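Local coordinates for protein Sec-alkylsulfatase (Pseudomonas sp., PDB 4AXH) that hydrolyses (R)-secondary-alkyl sulfates to (S)-secondary alcohols with strict inversion of configuration, using two zinc ions, at residues 173-185 and 204-218. Residues are numbered along the deposited sequence; the frame is centred on the assembly and turned at random.
Sequences VAVVYSHSHIDHF and VFAPSGFMEHAVSEN. With ZN (zinc ion), chain D; ZN (zinc ion), chain C.
F205 of strand 204-207 is gripped at both backbone ends by strand 173-176 and the residue after it: its N donates to V175 O (2.8 Å) and its O accepts from Y177 N (2.8 Å). The strands run parallel, pairing V175 with V204 and V176 with F205; their valines, beta-branched and so at ease in extended chain, touch at V175 CB and V204 CG2. On the face shared with V176, CD1 of F205 meets V176 CG2 (3.9 Å).

Beyond the strands, aromatic rings fill the space between loop and helix. Y177 CD2 lies over a face of F210, the two rings nearly parallel (10°) but slid apart, while V204 CG1 covers a face of Y177, whose OH is hydrogen-bonded to V262 O. F210, long and flat with CG anti to the backbone N (chi1 -179°), reaches F185 in an offset edge-to-face pair, planes 77° apart, its edge toward the face of F185; A214, small enough for close approach, sets CB 3.7 Å from F185 CE2.

Residues 179-184, a loop running into helix 182-185, carry the HxHxDH motif of the metallo-beta-lactamase fold, whose imidazoles and carboxylate are apt zinc ligands. H179 NE2 and H181 ND1 bind one zinc, D183 OD2 and H184 NE2 the other; a water bridges both metals, and E291, D310 and H355 complete the sites.

S180, compact yet hydroxylated, sits close to helix 210-218 and donates from OG to E217 OE2 (3.0 Å). E217 and N218 are poorly ordered; E217 OE1 merely approaches the H181 ring edge, and N218, whose ND2 hydrogen-bonds to A214 O within its helix, makes van der Waals contact with I182.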
ATOM      1  N   VAL A 173     -29.638   7.132 -25.882  1.00 34.40           N
ATOM      2  CA  VAL A 173     -29.604   8.560 -25.564  1.00 34.19           C
ATOM      3  C   VAL A 173     -28.510   8.834 -24.517  1.00 35.63           C
ATOM      4  O   VAL A 173     -27.875   9.890 -24.514  1.00 34.64           O
ATOM      5  CB  VAL A 173     -30.992   9.059 -25.086  1.00 39.40           C
ATOM      6  CG1 VAL A 173     -30.962  10.565 -24.779  1.00 41.11           C
ATOM      7  CG2 VAL A 173     -32.074   8.751 -26.114  1.00 38.70           C
ATOM      8  N   ALA A 174     -28.329   7.902 -23.601  1.00 32.07           N
ATOM      9  CA  ALA A 174     -27.383   8.116 -22.524  1.00 31.50           C
ATOM     10  C   ALA A 174     -26.676   6.841 -22.107  1.00 33.91           C
ATOM     11  O   ALA A 174     -27.239   5.741 -22.206  1.00 31.91           O
ATOM     12  CB  ALA A 174     -28.097   8.747 -21.316  1.00 31.87           C
ATOM     13  N   VAL A 175     -25.438   7.015 -21.622  1.00 29.85           N
ATOM     14  CA  VAL A 175     -24.602   5.955 -21.080  1.00 30.96           C
ATOM     15  C   VAL A 175     -24.009   6.447 -19.770  1.00 35.70           C
ATOM     16  O   VAL A 175     -23.695   7.623 -19.666  1.00 35.13           O
ATOM     17  CB  VAL A 175     -23.532   5.432 -22.092  1.00 35.11           C
ATOM     18  CG1 VAL A 175     -22.469   4.577 -21.413  1.00 34.71           C
ATOM     19  CG2 VAL A 175     -24.185   4.657 -23.224  1.00 34.70           C
ATOM     20  N   VAL A 176     -23.905   5.548 -18.763  1.00 34.07           N
ATOM     21  CA  VAL A 176     -23.315   5.799 -17.444  1.00 32.90           C
ATOM     22  C   VAL A 176     -22.177   4.812 -17.271  1.00 35.24           C
ATOM     23  O   VAL A 176     -22.366   3.620 -17.439  1.00 35.46           O
ATOM     24  CB  VAL A 176     -24.339   5.663 -16.294  1.00 36.92           C
ATOM     25  CG1 VAL A 176     -23.691   5.907 -14.932  1.00 36.23           C
ATOM     26  CG2 VAL A 176     -25.517   6.604 -16.492  1.00 37.68           C
ATOM     27  N   TYR A 177     -20.991   5.317 -16.953  1.00 31.99           N
ATOM     28  CA  TYR A 177     -19.803   4.528 -16.646  1.00 30.42           C
ATOM     29  C   TYR A 177     -19.803   4.522 -15.140  1.00 34.97           C
ATOM     30  O   TYR A 177     -19.560   5.571 -14.546  1.00 37.25           O
ATOM     31  CB  TYR A 177     -18.512   5.205 -17.145  1.00 30.36           C
ATOM     32  CG  TYR A 177     -18.338   5.307 -18.649  1.00 34.96           C
ATOM     33  CD1 TYR A 177     -18.792   4.295 -19.500  1.00 36.69           C
ATOM     34  CD2 TYR A 177     -17.636   6.368 -19.220  1.00 36.76           C
ATOM     35  CE1 TYR A 177     -18.586   4.359 -20.881  1.00 35.00           C
ATOM     36  CE2 TYR A 177     -17.398   6.423 -20.597  1.00 37.55           C
ATOM     37  CZ  TYR A 177     -17.880   5.421 -21.423  1.00 39.83           C
ATOM     38  OH  TYR A 177     -17.661   5.481 -22.780  1.00 36.41           O
ATOM     39  N   SER A 178     -20.143   3.387 -14.510  1.00 29.95           N
ATOM     40  CA  SER A 178     -20.183   3.287 -13.048  1.00 29.42           C
ATOM     41  C   SER A 178     -18.822   3.628 -12.414  1.00 33.17           C
ATOM     42  O   SER A 178     -18.776   4.298 -11.382  1.00 35.66           O
ATOM     43  CB  SER A 178     -20.638   1.897 -12.609  1.00 31.36           C
ATOM     44  OG  SER A 178     -19.719   0.868 -12.955  1.00 39.10           O
ATOM     45  N   HIS A 179     -17.726   3.149 -13.028  1.00 25.51           N
ATOM     46  CA  HIS A 179     -16.363   3.339 -12.535  1.00 23.93           C
ATOM     47  C   HIS A 179     -15.312   3.093 -13.636  1.00 28.25           C
ATOM     48  O   HIS A 179     -15.638   2.580 -14.727  1.00 26.18           O
ATOM     49  CB  HIS A 179     -16.084   2.457 -11.279  1.00 22.85           C
ATOM     50  CG  HIS A 179     -16.191   0.979 -11.504  1.00 24.08           C
ATOM     51  ND1 HIS A 179     -17.409   0.378 -11.781  1.00 24.87           N
ATOM     52  CD2 HIS A 179     -15.239   0.022 -11.423  1.00 23.68           C
ATOM     53  CE1 HIS A 179     -17.153  -0.917 -11.862  1.00 23.46           C
ATOM     54  NE2 HIS A 179     -15.857  -1.180 -11.666  1.00 23.32           N
ATOM     55  N   SER A 180     -14.046   3.427 -13.310  1.00 24.97           N
ATOM     56  CA  SER A 180     -12.895   3.319 -14.200  1.00 25.21           C
ATOM     57  C   SER A 180     -12.310   1.900 -14.436  1.00 33.25           C
ATOM     58  O   SER A 180     -11.090   1.772 -14.520  1.00 35.65           O
ATOM     59  CB  SER A 180     -11.822   4.321 -13.793  1.00 25.22           C
ATOM     60  OG  SER A 180     -11.386   4.068 -12.471  1.00 35.70           O
ATOM     61  N   HIS A 181     -13.155   0.852 -14.601  1.00 28.09           N
ATOM     62  CA  HIS A 181     -12.652  -0.497 -14.913  1.00 26.40           C
ATOM     63  C   HIS A 181     -13.036  -0.937 -16.316  1.00 30.82           C
ATOM     64  O   HIS A 181     -14.147  -0.657 -16.764  1.00 30.57           O
ATOM     65  CB  HIS A 181     -13.056  -1.541 -13.873  1.00 25.97           C
ATOM     66  CG  HIS A 181     -12.345  -1.414 -12.559  1.00 28.18           C
ATOM     67  ND1 HIS A 181     -12.917  -1.878 -11.384  1.00 30.39           N
ATOM     68  CD2 HIS A 181     -11.145  -0.865 -12.265  1.00 28.55           C
ATOM     69  CE1 HIS A 181     -12.046  -1.585 -10.422  1.00 29.51           C
ATOM     70  NE2 HIS A 181     -10.953  -0.999 -10.911  1.00 28.69           N
ATOM     71  N   ILE A 182     -12.106  -1.608 -17.017  1.00 28.40           N
ATOM     72  CA  ILE A 182     -12.287  -2.037 -18.405  1.00 30.82           C
ATOM     73  C   ILE A 182     -13.543  -2.877 -18.672  1.00 35.01           C
ATOM     74  O   ILE A 182     -14.090  -2.821 -19.772  1.00 36.71           O
ATOM     75  CB  ILE A 182     -11.010  -2.627 -19.066  1.00 36.70           C
ATOM     76  CG1 ILE A 182      -9.718  -2.100 -18.399  1.00 41.66           C
ATOM     77  CG2 ILE A 182     -10.993  -2.317 -20.580  1.00 36.16           C
ATOM     78  CD1 ILE A 182      -8.383  -2.983 -18.596  1.00 65.22           C
ATOM     79  N   ASP A 183     -14.028  -3.610 -17.671  1.00 29.19           N
ATOM     80  CA  ASP A 183     -15.232  -4.428 -17.804  1.00 28.46           C
ATOM     81  C   ASP A 183     -16.501  -3.581 -17.754  1.00 32.99           C
ATOM     82  O   ASP A 183     -17.620  -4.101 -17.865  1.00 32.74           O
ATOM     83  CB  ASP A 183     -15.259  -5.594 -16.778  1.00 29.93           C
ATOM     84  CG  ASP A 183     -14.915  -5.269 -15.325  1.00 33.23           C
ATOM     85  OD1 ASP A 183     -14.030  -4.402 -15.089  1.00 31.22           O
ATOM     86  OD2 ASP A 183     -15.487  -5.911 -14.423  1.00 35.58           O
ATOM     87  N   HIS A 184     -16.326  -2.264 -17.621  1.00 29.28           N
ATOM     88  CA  HIS A 184     -17.449  -1.352 -17.532  1.00 27.77           C
ATOM     89  C   HIS A 184     -17.511  -0.316 -18.648  1.00 31.04           C
ATOM     90  O   HIS A 184     -18.619   0.080 -19.028  1.00 32.33           O
ATOM     91  CB  HIS A 184     -17.545  -0.778 -16.112  1.00 28.15           C
ATOM     92  CG  HIS A 184     -17.713  -1.849 -15.084  1.00 31.35           C
ATOM     93  ND1 HIS A 184     -18.962  -2.330 -14.741  1.00 33.57           N
ATOM     94  CD2 HIS A 184     -16.775  -2.578 -14.442  1.00 33.57           C
ATOM     95  CE1 HIS A 184     -18.753  -3.323 -13.893  1.00 32.94           C
ATOM     96  NE2 HIS A 184     -17.448  -3.502 -13.668  1.00 33.48           N
ATOM     97  N   PHE A 185     -16.350   0.065 -19.233  1.00 26.04           N
ATOM     98  CA  PHE A 185     -16.284   1.027 -20.351  1.00 24.59           C
ATOM     99  C   PHE A 185     -15.798   0.405 -21.677  1.00 30.71           C
ATOM    100  O   PHE A 185     -15.940   1.026 -22.739  1.00 33.72           O
ATOM    101  CB  PHE A 185     -15.389   2.236 -19.988  1.00 25.28           C
ATOM    102  CG  PHE A 185     -13.922   1.965 -19.697  1.00 25.21           C
ATOM    103  CD1 PHE A 185     -13.024   1.709 -20.728  1.00 27.56           C
ATOM    104  CD2 PHE A 185     -13.422   2.061 -18.403  1.00 28.65           C
ATOM    105  CE1 PHE A 185     -11.667   1.457 -20.459  1.00 29.12           C
ATOM    106  CE2 PHE A 185     -12.055   1.841 -18.132  1.00 31.70           C
ATOM    107  CZ  PHE A 185     -11.190   1.522 -19.158  1.00 29.21           C
ATOM    108  N   VAL A 204     -22.919  10.894 -21.889  1.00 38.25           N
ATOM    109  CA  VAL A 204     -22.078   9.878 -21.269  1.00 36.38           C
ATOM    110  C   VAL A 204     -21.547  10.349 -19.888  1.00 41.12           C
ATOM    111  O   VAL A 204     -20.647  11.187 -19.809  1.00 42.07           O
ATOM    112  CB  VAL A 204     -20.983   9.357 -22.240  1.00 38.31           C
ATOM    113  CG1 VAL A 204     -20.048   8.381 -21.551  1.00 38.59           C
ATOM    114  CG2 VAL A 204     -21.613   8.682 -23.434  1.00 37.32           C
ATOM    115  N   PHE A 205     -22.128   9.804 -18.807  1.00 35.98           N
ATOM    116  CA  PHE A 205     -21.796  10.156 -17.417  1.00 34.42           C
ATOM    117  C   PHE A 205     -20.716   9.263 -16.850  1.00 35.63           C
ATOM    118  O   PHE A 205     -20.673   8.074 -17.167  1.00 32.88           O
ATOM    119  CB  PHE A 205     -23.037  10.085 -16.518  1.00 35.87           C
ATOM    120  CG  PHE A 205     -24.249  10.820 -17.038  1.00 36.48           C
ATOM    121  CD1 PHE A 205     -25.127  10.208 -17.919  1.00 37.29           C
ATOM    122  CD2 PHE A 205     -24.525  12.114 -16.623  1.00 39.67           C
ATOM    123  CE1 PHE A 205     -26.249  10.885 -18.400  1.00 40.04           C
ATOM    124  CE2 PHE A 205     -25.642  12.795 -17.105  1.00 40.16           C
ATOM    125  CZ  PHE A 205     -26.503  12.174 -17.984  1.00 38.62           C
ATOM    126  N   ALA A 206     -19.853   9.841 -15.983  1.00 32.16           N
ATOM    127  CA  ALA A 206     -18.742   9.152 -15.332  1.00 31.32           C
ATOM    128  C   ALA A 206     -18.309   9.857 -14.053  1.00 34.70           C
ATOM    129  O   ALA A 206     -18.387  11.076 -13.996  1.00 31.51           O
ATOM    130  CB  ALA A 206     -17.549   9.012 -16.286  1.00 31.89           C
ATOM    131  N   PRO A 207     -17.823   9.113 -13.014  1.00 34.37           N
ATOM    132  CA  PRO A 207     -17.390   9.785 -11.772  1.00 33.88           C
ATOM    133  C   PRO A 207     -16.113  10.592 -11.962  1.00 39.27           C
ATOM    134  O   PRO A 207     -15.370  10.347 -12.910  1.00 40.24           O
ATOM    135  CB  PRO A 207     -17.186   8.627 -10.801  1.00 35.98           C
ATOM    136  CG  PRO A 207     -16.932   7.454 -11.647  1.00 40.41           C
ATOM    137  CD  PRO A 207     -17.708   7.642 -12.897  1.00 35.22           C
ATOM    138  N   SER A 208     -15.872  11.567 -11.067  1.00 36.10           N
ATOM    139  CA  SER A 208     -14.709  12.443 -11.042  1.00 35.35           C
ATOM    140  C   SER A 208     -13.409  11.658 -11.220  1.00 40.46           C
ATOM    141  O   SER A 208     -13.209  10.623 -10.549  1.00 41.14           O
ATOM    142  CB  SER A 208     -14.675  13.185  -9.704  1.00 39.26           C
ATOM    143  OG  SER A 208     -13.486  13.934  -9.497  1.00 44.53           O
ATOM    144  N   GLY A 209     -12.546  12.157 -12.115  1.00 35.08           N
ATOM    145  CA  GLY A 209     -11.219  11.590 -12.365  1.00 34.32           C
ATOM    146  C   GLY A 209     -11.125  10.345 -13.223  1.00 37.66           C
ATOM    147  O   GLY A 209     -10.067   9.697 -13.249  1.00 36.10           O
ATOM    148  N   PHE A 210     -12.222  10.023 -13.948  1.00 34.11           N
ATOM    149  CA  PHE A 210     -12.351   8.848 -14.799  1.00 35.26           C
ATOM    150  C   PHE A 210     -11.222   8.667 -15.802  1.00 43.84           C
ATOM    151  O   PHE A 210     -10.528   7.637 -15.756  1.00 44.64           O
ATOM    152  CB  PHE A 210     -13.724   8.804 -15.482  1.00 37.23           C
ATOM    153  CG  PHE A 210     -13.941   7.601 -16.373  1.00 39.15           C
ATOM    154  CD1 PHE A 210     -13.581   7.631 -17.718  1.00 40.21           C
ATOM    155  CD2 PHE A 210     -14.548   6.452 -15.882  1.00 42.52           C
ATOM    156  CE1 PHE A 210     -13.807   6.526 -18.548  1.00 41.66           C
ATOM    157  CE2 PHE A 210     -14.785   5.356 -16.721  1.00 42.44           C
ATOM    158  CZ  PHE A 210     -14.412   5.406 -18.045  1.00 39.53           C
ATOM    159  N   MET A 211     -11.053   9.648 -16.725  1.00 42.62           N
ATOM    160  CA  MET A 211     -10.035   9.597 -17.777  1.00 42.36           C
ATOM    161  C   MET A 211      -8.621   9.353 -17.253  1.00 48.85           C
ATOM    162  O   MET A 211      -7.978   8.399 -17.697  1.00 50.08           O
ATOM    163  CB  MET A 211     -10.125  10.801 -18.707  1.00 43.92           C
ATOM    164  CG  MET A 211     -11.256  10.681 -19.759  1.00 46.60           C
ATOM    165  SD  MET A 211     -11.273   9.226 -20.894  1.00 49.27           S
ATOM    166  CE  MET A 211      -9.541   9.217 -21.484  1.00 46.23           C
ATOM    167  N   GLU A 212      -8.203  10.116 -16.222  1.00 45.22           N
ATOM    168  CA  GLU A 212      -6.896   9.972 -15.567  1.00 45.08           C
ATOM    169  C   GLU A 212      -6.705   8.539 -15.086  1.00 50.29           C
ATOM    170  O   GLU A 212      -5.616   8.000 -15.244  1.00 53.13           O
ATOM    171  CB  GLU A 212      -6.785  10.917 -14.346  1.00 46.73           C
ATOM    172  CG  GLU A 212      -7.092  12.383 -14.595  1.00 63.55           C
ATOM    173  CD  GLU A 212      -8.509  12.891 -14.346  1.00 81.80           C
ATOM    174  OE1 GLU A 212      -9.346  12.865 -15.282  1.00 54.38           O
ATOM    175  OE2 GLU A 212      -8.747  13.405 -13.228  1.00 89.40           O
ATOM    176  N   HIS A 213      -7.756   7.909 -14.530  1.00 44.31           N
ATOM    177  CA  HIS A 213      -7.685   6.562 -13.982  1.00 42.98           C
ATOM    178  C   HIS A 213      -7.889   5.441 -14.967  1.00 44.07           C
ATOM    179  O   HIS A 213      -7.140   4.473 -14.919  1.00 42.50           O
ATOM    180  CB  HIS A 213      -8.590   6.412 -12.756  1.00 43.29           C
ATOM    181  CG  HIS A 213      -8.106   7.220 -11.608  1.00 45.89           C
ATOM    182  ND1 HIS A 213      -8.813   8.315 -11.162  1.00 47.10           N
ATOM    183  CD2 HIS A 213      -6.950   7.117 -10.910  1.00 46.23           C
ATOM    184  CE1 HIS A 213      -8.100   8.807 -10.166  1.00 45.93           C
ATOM    185  NE2 HIS A 213      -6.967   8.116  -9.981  1.00 45.91           N
ATOM    186  N   ALA A 214      -8.887   5.561 -15.855  1.00 39.53           N
ATOM    187  CA  ALA A 214      -9.137   4.558 -16.877  1.00 39.27           C
ATOM    188  C   ALA A 214      -7.828   4.268 -17.682  1.00 48.93           C
ATOM    189  O   ALA A 214      -7.532   3.113 -17.975  1.00 48.16           O
ATOM    190  CB  ALA A 214     -10.250   5.032 -17.796  1.00 38.78           C
ATOM    191  N   VAL A 215      -7.019   5.314 -17.961  1.00 50.28           N
ATOM    192  CA  VAL A 215      -5.771   5.194 -18.724  1.00 52.04           C
ATOM    193  C   VAL A 215      -4.494   4.859 -17.891  1.00 61.28           C
ATOM    194  O   VAL A 215      -3.654   4.112 -18.369  1.00 60.49           O
ATOM    195  CB  VAL A 215      -5.594   6.343 -19.786  1.00 54.85           C
ATOM    196  CG1 VAL A 215      -6.898   6.623 -20.540  1.00 53.25           C
ATOM    197  CG2 VAL A 215      -5.112   7.628 -19.145  1.00 54.77           C
ATOM    198  N   SER A 216      -4.374   5.389 -16.657  1.00 63.32           N
ATOM    199  CA  SER A 216      -3.190   5.215 -15.791  1.00 65.82           C
ATOM    200  C   SER A 216      -3.059   3.882 -15.046  1.00 78.58           C
ATOM    201  O   SER A 216      -1.976   3.290 -15.044  1.00 78.98           O
ATOM    202  CB  SER A 216      -3.037   6.388 -14.826  1.00 66.73           C
ATOM    203  OG  SER A 216      -3.044   7.630 -15.512  1.00 64.29           O
ATOM    204  N   GLU A 217      -4.140   3.435 -14.380  1.00 81.39           N
ATOM    205  CA  GLU A 217      -4.135   2.166 -13.639  1.00 84.73           C
ATOM    206  C   GLU A 217      -4.078   0.929 -14.574  1.00 96.82           C
ATOM    207  O   GLU A 217      -3.542  -0.118 -14.171  1.00 95.91           O
ATOM    208  CB  GLU A 217      -5.338   2.081 -12.666  1.00 86.16           C
ATOM    209  CG  GLU A 217      -6.686   1.783 -13.327  1.00 97.97           C
ATOM    210  CD  GLU A 217      -7.902   1.665 -12.428  1.00102.29           C
ATOM    211  OE1 GLU A 217      -7.957   0.700 -11.626  1.00 97.79           O
ATOM    212  OE2 GLU A 217      -8.824   2.506 -12.568  1.00 42.48           O
ATOM    213  N   ASN A 218      -4.625   1.081 -15.823  1.00 99.80           N
ATOM    214  CA  ASN A 218      -4.766   0.051 -16.869  1.00102.10           C
ATOM    215  C   ASN A 218      -3.667  -0.011 -17.967  1.00109.74           C
ATOM    216  O   ASN A 218      -3.654  -0.995 -18.727  1.00110.33           O
ATOM    217  CB  ASN A 218      -6.180   0.088 -17.501  1.00104.05           C
ATOM    218  CG  ASN A 218      -7.326  -0.120 -16.530  1.00127.09           C
ATOM    219  OD1 ASN A 218      -7.361  -1.273 -15.859  1.00115.79           O
ATOM    220  ND2 ASN A 218      -8.209   0.732 -16.392  1.00121.58           N
TER
HETATM  221 ZN    ZN D 701     -14.778  -2.838 -10.997  1.00 39.46          ZN
HETATM  222 ZN    ZN C 700     -16.516  -5.038 -12.732  1.00 33.36          ZN
HETATM  223  O   HOH W   1     -14.544  -4.363 -12.403  1.00 31.68           O